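Local coordinates for disulfide bond forming protein (DsbF) (Mycobacterium tuberculosis, PDB 3IOS) that probably oxidises reduced, unfolded secreted proteins to form their disulfide bonds, working as an extracellular thiol oxidase of the thioredoxin family, at residues S23-T26 and H30-H33; T53-A58 and Q86-K91; L100-T103 and V107-N110. All coordinates share one frame; numbering follows the deposited sequence. Where two conformers were deposited one is given.

Contact 1. Residues S23-T26 and H30-H33; sequences SAKT and HDFH
Ala24 and Phe32 face each other as the antiparallel hydrogen-bonded pair of a short beta hairpin, strands 23-25 and 31-33, whose axes come within 4.7 Å at 152°. Phe32 N reaches Ala24 O at 2.8 Å, and the return bond runs from Ala24 N to Phe32 O; the flanking pairs Ser23-His33 and Lys25-Asp31 are non-hydrogen-bonded. Past the strand ends the pairing continues: Thr26 N gives a nearly straight bond (167°) to His30 O, in its carbonyl plane. Thr26 OG1, placed between its own backbone N and carbonyl carbon, takes the N-H of His30 at 2.8 Å; the same hydroxyl is hydrogen-bonded to Asp28 OD1 within the turn. On the outer face, with Ser23 and His33, Lys25 and Asp31 run side by side in the same direction. The lysine chain bends at chi2 (-76°), which swings its amine over the partner strand to a salt bridge, Lys25 NZ to Asp31 OD1 3.0 Å, weak as a hydrogen bond. Ala24 and Phe32 occupy the other face and pack on Leu100, seating the hairpin on edge strand 98-101 of the thioredoxin-fold sheet. Water joins the strands too: one molecule donates to both Ala24 O (2.9 Å) and Asp31 OD1, the latter at 2.6 Å.

Contact 2. Residues T53-A58 and Q86-K91; sequences TCQGEA and QEFVNK
Phe88 carries the whole contact between helices 52-67 and 82-91, spanning a gap of 10.8 Å between the axes of the short segments, which run at 35° to each other. Along 86-91, Gln86 and Glu87 do not meet the other helix. Phe88 follows, with CG anti to its backbone N (chi1 -179°), a torsion that extends the ring toward the start of the helix bearing the CxxC motif of this thioredoxin-fold domain. The ring drives in end first. Cys54 O lies at the ring edge, near its plane, 3.7 Å from Phe88 CZ. The same Phe88 CZ is 3.9 Å from Ala58 CB, while Phe88 CE1 meets the methylene CG of Gln55 at 3.8 Å. Cys54 CB stands a little farther off, 4.2 Å from Phe88 CE1. Gln55 crosses the ring obliquely, its amide plane turned 53° from it; the amide's NE2 is spent on Pro49 O. Phe88 is also stacked on Trp47 of strand 42-47, which the next residue, Val89, touches as well, and it meets Tyr92, aromatic neighbours that help to fix the ring. Cys54 can form a disulfide with Cys51, and the crystal holds both oxidised and reduced protein. The contact is van der Waals in character: Cys54 O is already bonded by Ala58 N at 2.9 Å, and the ring packs beside that helical bond, meeting the redox cysteine through its methylene and carbonyl groups.

Contact 3. Residues L100-T103 and V107-N110; sequences LADT and VWAN
Strand 98-101 runs out into an inverse gamma turn centred on Asp102, and from there the chain returns in the short helix 106-110, with Asp102 CA 6.2 Å from Val107 CA. Asp102 makes the join with its carboxylate. The group extends opposite its own backbone N (chi1 -170°), which carries it across to two successive amides: Val107 N bonds Asp102 OD1 at 2.9 Å and Trp108 N bonds Asp102 OD2 at 3.0 Å. Both bonds are nearly straight at hydrogen, yet both donors stand well above the carboxylate plane. Two amides, one on each oxygen, hold this buried group against rotation and probably offset its negative charge, which the nearby carboxylate of Asp104 would tend to disfavour. The methyl CG2 of Val107 lies 3.5 Å from Asp102 OD1, and Trp108 CD1 comes to 3.2 Å from Asp102 OD2, the indole plane being turned 33° from the carboxylate. Trp108 NE1 is bonded to Val76 O, and its ring meets Phe46 edge-to-face. Strand 98-101 is an outermost strand of the five-stranded thioredoxin-fold sheet, beside 72-77, whose Val76 touches both Asp102 and Val107; Ala24 of strand 23-25 packs on Leu100 and Val107, while Ala101 and Thr103 touch Met85 of helix 82-91.

How the contacts relate
Contact 1 lies at the surface, whereas contacts 2 and 3 are buried. Contacts 1 and 3 are direct neighbours: Lys25 O and Ala101 N probably share a hydrogen bond, and Ala24 packs against Val107, bringing the hairpin onto the edge strand. Contact 2 touches neither, although its helix 82-91 leads in the chain to strand 98-101 of contact 3; its nearest atoms are about 8 Å from contact 1 and about 7 Å from contact 3. Chemistry changes with place: backbone pairing, a charged pair and water at the exposed hairpin, a buried carboxylate satisfied by amides in contact 3, and van der Waals packing of one ring against methylenes, a methyl and a carbonyl beside the CxxC helix start.

Contact 1. Residues S23-T26 and H30-H33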
ATOM      1  N   SER A  23      -7.875   5.806  -9.598  1.00 22.22           N
ATOM      2  CA  SER A  23      -6.637   6.158 -10.273  1.00 24.19           C
ATOM      3  C   SER A  23      -5.846   7.017  -9.296  1.00 22.23           C
ATOM      4  O   SER A  23      -6.401   7.511  -8.317  1.00 24.56           O
ATOM      5  CB  SER A  23      -6.924   6.934 -11.559  1.00 26.92           C
ATOM      6  OG  SER A  23      -7.714   8.076 -11.293  1.00 30.03           O
ATOM      7  N   ALA A  24      -4.556   7.182  -9.554  1.00 23.03           N
ATOM      8  CA  ALA A  24      -3.713   7.979  -8.677  1.00 21.83           C
ATOM      9  C   ALA A  24      -2.392   8.306  -9.351  1.00 21.89           C
ATOM     10  O   ALA A  24      -2.121   7.849 -10.459  1.00 22.06           O
ATOM     11  CB  ALA A  24      -3.464   7.223  -7.368  1.00 24.92           C
ATOM     12  N   LYS A  25      -1.574   9.113  -8.681  1.00 20.79           N
ATOM     13  CA  LYS A  25      -0.263   9.487  -9.203  1.00 23.65           C
ATOM     14  C   LYS A  25       0.806   8.923  -8.276  1.00 20.75           C
ATOM     15  O   LYS A  25       0.662   8.990  -7.057  1.00 24.33           O
ATOM     16  CB  LYS A  25      -0.119  11.012  -9.261  1.00 26.27           C
ATOM     17  CG  LYS A  25      -0.735  11.685 -10.484  1.00 29.49           C
ATOM     18  CD  LYS A  25       0.126  11.476 -11.723  1.00 31.15           C
ATOM     19  CE  LYS A  25      -0.397  12.268 -12.915  1.00 32.77           C
ATOM     20  NZ  LYS A  25       0.421  12.025 -14.138  1.00 33.50           N
ATOM     21  N   THR A  26       1.867   8.364  -8.843  1.00 22.49           N
ATOM     22  CA  THR A  26       2.941   7.817  -8.020  1.00 21.92           C
ATOM     23  C   THR A  26       3.852   8.958  -7.593  1.00 24.27           C
ATOM     24  O   THR A  26       3.842  10.033  -8.194  1.00 23.14           O
ATOM     25  CB  THR A  26       3.785   6.778  -8.779  1.00 22.13           C
ATOM     26  OG1 THR A  26       4.547   7.423  -9.811  1.00 19.96           O
ATOM     27  CG2 THR A  26       2.887   5.724  -9.401  1.00 19.85           C
ATOM     28  N   HIS A  30       4.234   9.031 -12.121  1.00 28.27           N
ATOM     29  CA  HIS A  30       3.564   8.147 -13.074  1.00 27.57           C
ATOM     30  C   HIS A  30       2.079   7.971 -12.761  1.00 26.66           C
ATOM     31  O   HIS A  30       1.650   8.151 -11.622  1.00 27.57           O
ATOM     32  CB  HIS A  30       4.246   6.775 -13.087  1.00 29.15           C
ATOM     33  CG  HIS A  30       5.674   6.811 -13.531  1.00 33.28           C
ATOM     34  ND1 HIS A  30       6.047   7.129 -14.819  1.00 35.32           N
ATOM     35  CD2 HIS A  30       6.825   6.581 -12.853  1.00 34.73           C
ATOM     36  CE1 HIS A  30       7.364   7.093 -14.916  1.00 35.77           C
ATOM     37  NE2 HIS A  30       7.860   6.763 -13.738  1.00 35.79           N
ATOM     38  N   ASP A  31       1.290   7.633 -13.778  1.00 24.43           N
ATOM     39  CA  ASP A  31      -0.137   7.407 -13.568  1.00 23.01           C
ATOM     40  C   ASP A  31      -0.317   5.971 -13.092  1.00 20.36           C
ATOM     41  O   ASP A  31       0.356   5.065 -13.577  1.00 22.80           O
ATOM     42  CB  ASP A  31      -0.922   7.607 -14.870  1.00 24.54           C
ATOM     43  CG  ASP A  31      -1.003   9.061 -15.288  1.00 27.35           C
ATOM     44  OD1 ASP A  31      -1.575   9.872 -14.530  1.00 30.19           O
ATOM     45  OD2 ASP A  31      -0.495   9.393 -16.377  1.00 28.76           O
ATOM     46  N   PHE A  32      -1.224   5.768 -12.142  1.00 18.91           N
ATOM     47  CA  PHE A  32      -1.487   4.434 -11.610  1.00 19.33           C
ATOM     48  C   PHE A  32      -2.975   4.120 -11.653  1.00 18.18           C
ATOM     49  O   PHE A  32      -3.809   4.947 -11.287  1.00 18.20           O
ATOM     50  CB  PHE A  32      -1.001   4.325 -10.160  1.00 20.48           C
ATOM     51  CG  PHE A  32      -1.312   2.998  -9.519  1.00 19.04           C
ATOM     52  CD1 PHE A  32      -0.453   1.914  -9.680  1.00 20.56           C
ATOM     53  CD2 PHE A  32      -2.488   2.820  -8.798  1.00 17.92           C
ATOM     54  CE1 PHE A  32      -0.766   0.667  -9.126  1.00 20.12           C
ATOM     55  CE2 PHE A  32      -2.810   1.581  -8.243  1.00 17.67           C
ATOM     56  CZ  PHE A  32      -1.943   0.502  -8.410  1.00 19.03           C
ATOM     57  N   HIS A  33      -3.301   2.906 -12.081  1.00 17.91           N
ATOM     58  CA  HIS A  33      -4.684   2.479 -12.162  1.00 17.64           C
ATOM     59  C   HIS A  33      -4.927   1.294 -11.245  1.00 15.65           C
ATOM     60  O   HIS A  33      -4.242   0.277 -11.343  1.00 17.43           O
ATOM     61  CB  HIS A  33      -5.021   2.097 -13.604  1.00 18.34           C
ATOM     62  CG  HIS A  33      -4.910   3.239 -14.562  1.00 17.99           C
ATOM     63  ND1 HIS A  33      -5.827   4.267 -14.601  1.00 20.53           N
ATOM     64  CD2 HIS A  33      -3.969   3.538 -15.488  1.00 20.22           C
ATOM     65  CE1 HIS A  33      -5.455   5.151 -15.510  1.00 20.18           C
ATOM     66  NE2 HIS A  33      -4.331   4.732 -16.062  1.00 19.18           N
TER
HETATM   67  O   HOH W   1      -3.327   9.207 -12.740  1.00 41.61           O
HETATM   68  O   HOH W   2       0.735  11.427 -17.331  1.00 38.14           O

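Contact 2. Residues T53-A58 and Q86-K91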
ATOM      1  N   THR A  53       4.444   4.671  13.878  1.00 19.19           N
ATOM      2  CA  THR A  53       4.160   3.260  13.668  1.00 20.24           C
ATOM      3  C   THR A  53       4.500   2.901  12.222  1.00 19.48           C
ATOM      4  O   THR A  53       5.081   1.847  11.961  1.00 19.25           O
ATOM      5  CB  THR A  53       2.684   2.938  13.960  1.00 22.88           C
ATOM      6  OG1 THR A  53       2.390   3.272  15.323  1.00 25.42           O
ATOM      7  CG2 THR A  53       2.400   1.462  13.739  1.00 24.26           C
ATOM      8  N   CYS A  54       4.145   3.773  11.281  1.00 17.36           N
ATOM      9  CA  CYS A  54       4.466   3.514   9.879  1.00 16.44           C
ATOM     10  C   CYS A  54       5.960   3.528   9.648  1.00 16.23           C
ATOM     11  O   CYS A  54       6.480   2.757   8.845  1.00 16.34           O
ATOM     12  CB  CYS A  54       3.821   4.552   8.976  0.50 16.14           C
ATOM     13  SG  CYS A  54       2.014   4.402   8.896  0.50 19.49           S
ATOM     14  N   GLN A  55       6.647   4.419  10.348  1.00 15.73           N
ATOM     15  CA  GLN A  55       8.091   4.511  10.227  1.00 15.90           C
ATOM     16  C   GLN A  55       8.690   3.195  10.707  1.00 17.13           C
ATOM     17  O   GLN A  55       9.647   2.685  10.124  1.00 18.70           O
ATOM     18  CB  GLN A  55       8.610   5.683  11.066  1.00 15.72           C
ATOM     19  CG  GLN A  55       8.185   7.039  10.521  1.00 16.97           C
ATOM     20  CD  GLN A  55       8.355   8.166  11.521  1.00 19.50           C
ATOM     21  OE1 GLN A  55       9.005   8.006  12.555  1.00 21.19           O
ATOM     22  NE2 GLN A  55       7.768   9.318  11.214  1.00 19.46           N
ATOM     23  N   GLY A  56       8.100   2.635  11.757  1.00 17.93           N
ATOM     24  CA  GLY A  56       8.591   1.377  12.288  1.00 19.33           C
ATOM     25  C   GLY A  56       8.277   0.180  11.411  1.00 20.45           C
ATOM     26  O   GLY A  56       9.064  -0.761  11.330  1.00 22.43           O
ATOM     27  N   GLU A  57       7.131   0.205  10.741  1.00 18.82           N
ATOM     28  CA  GLU A  57       6.754  -0.915   9.889  1.00 19.70           C
ATOM     29  C   GLU A  57       7.344  -0.858   8.484  1.00 17.35           C
ATOM     30  O   GLU A  57       7.371  -1.866   7.781  1.00 18.11           O
ATOM     31  CB  GLU A  57       5.234  -1.015   9.789  1.00 22.97           C
ATOM     32  CG  GLU A  57       4.536  -1.089  11.132  1.00 25.74           C
ATOM     33  CD  GLU A  57       3.136  -1.650  11.028  1.00 27.29           C
ATOM     34  OE1 GLU A  57       2.411  -1.282  10.082  1.00 29.41           O
ATOM     35  OE2 GLU A  57       2.758  -2.453  11.904  1.00 29.62           O
ATOM     36  N   ALA A  58       7.815   0.315   8.079  1.00 17.20           N
ATOM     37  CA  ALA A  58       8.377   0.483   6.743  1.00 17.01           C
ATOM     38  C   ALA A  58       9.414  -0.573   6.349  1.00 17.89           C
ATOM     39  O   ALA A  58       9.294  -1.190   5.295  1.00 16.44           O
ATOM     40  CB  ALA A  58       8.965   1.882   6.597  1.00 17.49           C
ATOM     41  N   GLN A  86       8.378  12.119   0.320  1.00 18.28           N
ATOM     42  CA  GLN A  86       9.694  11.822  -0.238  1.00 19.22           C
ATOM     43  C   GLN A  86      10.720  11.584   0.869  1.00 17.78           C
ATOM     44  O   GLN A  86      11.585  10.719   0.743  1.00 19.80           O
ATOM     45  CB  GLN A  86      10.167  12.976  -1.123  1.00 20.13           C
ATOM     46  CG  GLN A  86       9.193  13.324  -2.229  1.00 22.05           C
ATOM     47  CD  GLN A  86       9.639  14.533  -3.023  1.00 22.93           C
ATOM     48  OE1 GLN A  86      10.066  15.536  -2.452  1.00 23.81           O
ATOM     49  NE2 GLN A  86       9.529  14.451  -4.346  1.00 20.79           N
ATOM     50  N   GLU A  87      10.628  12.358   1.948  1.00 19.33           N
ATOM     51  CA  GLU A  87      11.551  12.212   3.069  1.00 22.04           C
ATOM     52  C   GLU A  87      11.409  10.822   3.676  1.00 18.84           C
ATOM     53  O   GLU A  87      12.398  10.176   4.013  1.00 18.34           O
ATOM     54  CB  GLU A  87      11.264  13.267   4.140  1.00 25.40           C
ATOM     55  CG  GLU A  87      11.646  14.682   3.755  1.00 32.25           C
ATOM     56  CD  GLU A  87      11.223  15.696   4.801  1.00 36.36           C
ATOM     57  OE1 GLU A  87      11.504  15.468   5.998  1.00 39.60           O
ATOM     58  OE2 GLU A  87      10.615  16.723   4.425  1.00 39.27           O
ATOM     59  N   PHE A  88      10.165  10.376   3.811  1.00 17.44           N
ATOM     60  CA  PHE A  88       9.857   9.066   4.367  1.00 17.39           C
ATOM     61  C   PHE A  88      10.437   7.953   3.486  1.00 17.44           C
ATOM     62  O   PHE A  88      11.121   7.052   3.978  1.00 17.64           O
ATOM     63  CB  PHE A  88       8.336   8.918   4.486  1.00 16.15           C
ATOM     64  CG  PHE A  88       7.882   7.602   5.067  1.00 16.55           C
ATOM     65  CD1 PHE A  88       7.568   7.492   6.419  1.00 15.85           C
ATOM     66  CD2 PHE A  88       7.716   6.488   4.247  1.00 15.33           C
ATOM     67  CE1 PHE A  88       7.088   6.289   6.945  1.00 14.58           C
ATOM     68  CE2 PHE A  88       7.239   5.281   4.763  1.00 15.53           C
ATOM     69  CZ  PHE A  88       6.921   5.184   6.115  1.00 17.21           C
ATOM     70  N   VAL A  89      10.173   8.015   2.181  1.00 17.66           N
ATOM     71  CA  VAL A  89      10.685   6.991   1.279  1.00 18.59           C
ATOM     72  C   VAL A  89      12.212   7.011   1.211  1.00 19.81           C
ATOM     73  O   VAL A  89      12.833   5.976   0.992  1.00 20.65           O
ATOM     74  CB  VAL A  89      10.088   7.136  -0.147  1.00 20.69           C
ATOM     75  CG1 VAL A  89       8.573   6.985  -0.092  1.00 20.75           C
ATOM     76  CG2 VAL A  89      10.460   8.474  -0.743  1.00 23.67           C
ATOM     77  N   ASN A  90      12.818   8.180   1.409  1.00 21.56           N
ATOM     78  CA  ASN A  90      14.277   8.284   1.386  1.00 24.56           C
ATOM     79  C   ASN A  90      14.884   7.658   2.635  1.00 26.76           C
ATOM     80  O   ASN A  90      15.925   7.003   2.577  1.00 26.49           O
ATOM     81  CB  ASN A  90      14.738   9.748   1.314  1.00 25.33           C
ATOM     82  CG  ASN A  90      14.584  10.358  -0.069  1.00 27.43           C
ATOM     83  OD1 ASN A  90      14.648   9.671  -1.064  1.00 26.96           O
ATOM     84  ND2 ASN A  90      14.401  11.666  -0.124  1.00 27.57           N
ATOM     85  N   LYS A  91      14.219   7.857   3.768  1.00 27.35           N
ATOM     86  CA  LYS A  91      14.703   7.351   5.048  1.00 29.97           C
ATOM     87  C   LYS A  91      14.481   5.850   5.234  1.00 29.30           C
ATOM     88  O   LYS A  91      15.342   5.167   5.803  1.00 29.42           O
ATOM     89  CB  LYS A  91      14.017   8.108   6.187  1.00 31.56           C
ATOM     90  CG  LYS A  91      14.791   8.144   7.498  1.00 36.16           C
ATOM     91  CD  LYS A  91      14.850   6.784   8.172  1.00 38.85           C
ATOM     92  CE  LYS A  91      15.577   6.864   9.508  1.00 41.40           C
ATOM     93  NZ  LYS A  91      15.638   5.539  10.193  1.00 41.91           N
TER

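Contact 3. Residues L100-T103 and V107-N110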
ATOM      1  N   LEU A 100       2.065   5.678  -3.868  1.00 14.24           N
ATOM      2  CA  LEU A 100       1.075   6.641  -4.351  1.00 16.06           C
ATOM      3  C   LEU A 100       0.990   7.848  -3.430  1.00 17.15           C
ATOM      4  O   LEU A 100       0.947   7.710  -2.206  1.00 16.61           O
ATOM      5  CB  LEU A 100      -0.314   6.002  -4.435  1.00 16.65           C
ATOM      6  CG  LEU A 100      -0.414   4.696  -5.218  1.00 15.48           C
ATOM      7  CD1 LEU A 100      -1.864   4.256  -5.273  1.00 15.49           C
ATOM      8  CD2 LEU A 100       0.148   4.885  -6.610  1.00 17.06           C
ATOM      9  N   ALA A 101       0.959   9.037  -4.024  1.00 17.17           N
ATOM     10  CA  ALA A 101       0.851  10.270  -3.246  1.00 18.72           C
ATOM     11  C   ALA A 101      -0.627  10.649  -3.211  1.00 19.19           C
ATOM     12  O   ALA A 101      -1.104  11.397  -4.067  1.00 22.16           O
ATOM     13  CB  ALA A 101       1.671  11.374  -3.899  1.00 19.76           C
ATOM     14  N   ASP A 102      -1.344  10.131  -2.218  1.00 17.61           N
ATOM     15  CA  ASP A 102      -2.781  10.361  -2.075  1.00 18.14           C
ATOM     16  C   ASP A 102      -3.107  11.643  -1.311  1.00 18.10           C
ATOM     17  O   ASP A 102      -3.787  11.614  -0.284  1.00 19.62           O
ATOM     18  CB  ASP A 102      -3.419   9.142  -1.385  1.00 19.50           C
ATOM     19  CG  ASP A 102      -4.936   9.180  -1.402  1.00 19.71           C
ATOM     20  OD1 ASP A 102      -5.508   9.569  -2.444  1.00 23.13           O
ATOM     21  OD2 ASP A 102      -5.555   8.806  -0.384  1.00 19.56           O
ATOM     22  N   THR A 103      -2.630  12.769  -1.833  1.00 21.42           N
ATOM     23  CA  THR A 103      -2.853  14.058  -1.194  1.00 22.33           C
ATOM     24  C   THR A 103      -4.317  14.479  -1.145  1.00 23.35           C
ATOM     25  O   THR A 103      -4.726  15.190  -0.225  1.00 25.08           O
ATOM     26  CB  THR A 103      -2.027  15.173  -1.874  1.00 23.68           C
ATOM     27  OG1 THR A 103      -2.312  15.204  -3.277  1.00 23.84           O
ATOM     28  CG2 THR A 103      -0.542  14.930  -1.666  1.00 24.40           C
ATOM     29  N   VAL A 107      -7.756   7.771  -2.573  1.00 18.41           N
ATOM     30  CA  VAL A 107      -7.453   6.347  -2.493  1.00 16.32           C
ATOM     31  C   VAL A 107      -7.797   5.806  -1.108  1.00 16.52           C
ATOM     32  O   VAL A 107      -8.384   4.734  -0.987  1.00 15.80           O
ATOM     33  CB  VAL A 107      -5.968   6.056  -2.832  1.00 15.95           C
ATOM     34  CG1 VAL A 107      -5.708   4.551  -2.773  1.00 18.68           C
ATOM     35  CG2 VAL A 107      -5.642   6.585  -4.225  1.00 16.65           C
ATOM     36  N   TRP A 108      -7.439   6.539  -0.055  1.00 15.02           N
ATOM     37  CA  TRP A 108      -7.777   6.098   1.290  1.00 15.87           C
ATOM     38  C   TRP A 108      -9.292   5.976   1.414  1.00 17.59           C
ATOM     39  O   TRP A 108      -9.807   5.006   1.971  1.00 17.24           O
ATOM     40  CB  TRP A 108      -7.283   7.100   2.333  1.00 16.42           C
ATOM     41  CG  TRP A 108      -5.840   6.965   2.688  1.00 16.92           C
ATOM     42  CD1 TRP A 108      -4.809   6.676   1.843  1.00 16.59           C
ATOM     43  CD2 TRP A 108      -5.258   7.192   3.972  1.00 16.26           C
ATOM     44  NE1 TRP A 108      -3.612   6.714   2.522  1.00 15.64           N
ATOM     45  CE2 TRP A 108      -3.860   7.034   3.832  1.00 15.53           C
ATOM     46  CE3 TRP A 108      -5.780   7.524   5.229  1.00 17.21           C
ATOM     47  CZ2 TRP A 108      -2.977   7.193   4.905  1.00 15.82           C
ATOM     48  CZ3 TRP A 108      -4.900   7.683   6.298  1.00 17.64           C
ATOM     49  CH2 TRP A 108      -3.514   7.520   6.124  1.00 16.66           C
ATOM     50  N   ALA A 109     -10.003   6.970   0.887  1.00 19.62           N
ATOM     51  CA  ALA A 109     -11.460   6.981   0.955  1.00 22.65           C
ATOM     52  C   ALA A 109     -12.046   5.759   0.262  1.00 22.97           C
ATOM     53  O   ALA A 109     -12.997   5.145   0.749  1.00 22.78           O
ATOM     54  CB  ALA A 109     -11.995   8.253   0.315  1.00 23.17           C
ATOM     55  N   ASN A 110     -11.461   5.406  -0.875  1.00 22.38           N
ATOM     56  CA  ASN A 110     -11.917   4.263  -1.650  1.00 21.73           C
ATOM     57  C   ASN A 110     -11.858   2.947  -0.878  1.00 22.46           C
ATOM     58  O   ASN A 110     -12.620   2.022  -1.162  1.00 22.55           O
ATOM     59  CB  ASN A 110     -11.087   4.137  -2.923  1.00 22.07           C
ATOM     60  CG  ASN A 110     -11.526   2.977  -3.782  1.00 25.10           C
ATOM     61  OD1 ASN A 110     -12.564   3.030  -4.414  1.00 24.94           O
ATOM     62  ND2 ASN A 110     -10.743   1.909  -3.785  1.00 24.84           N
TER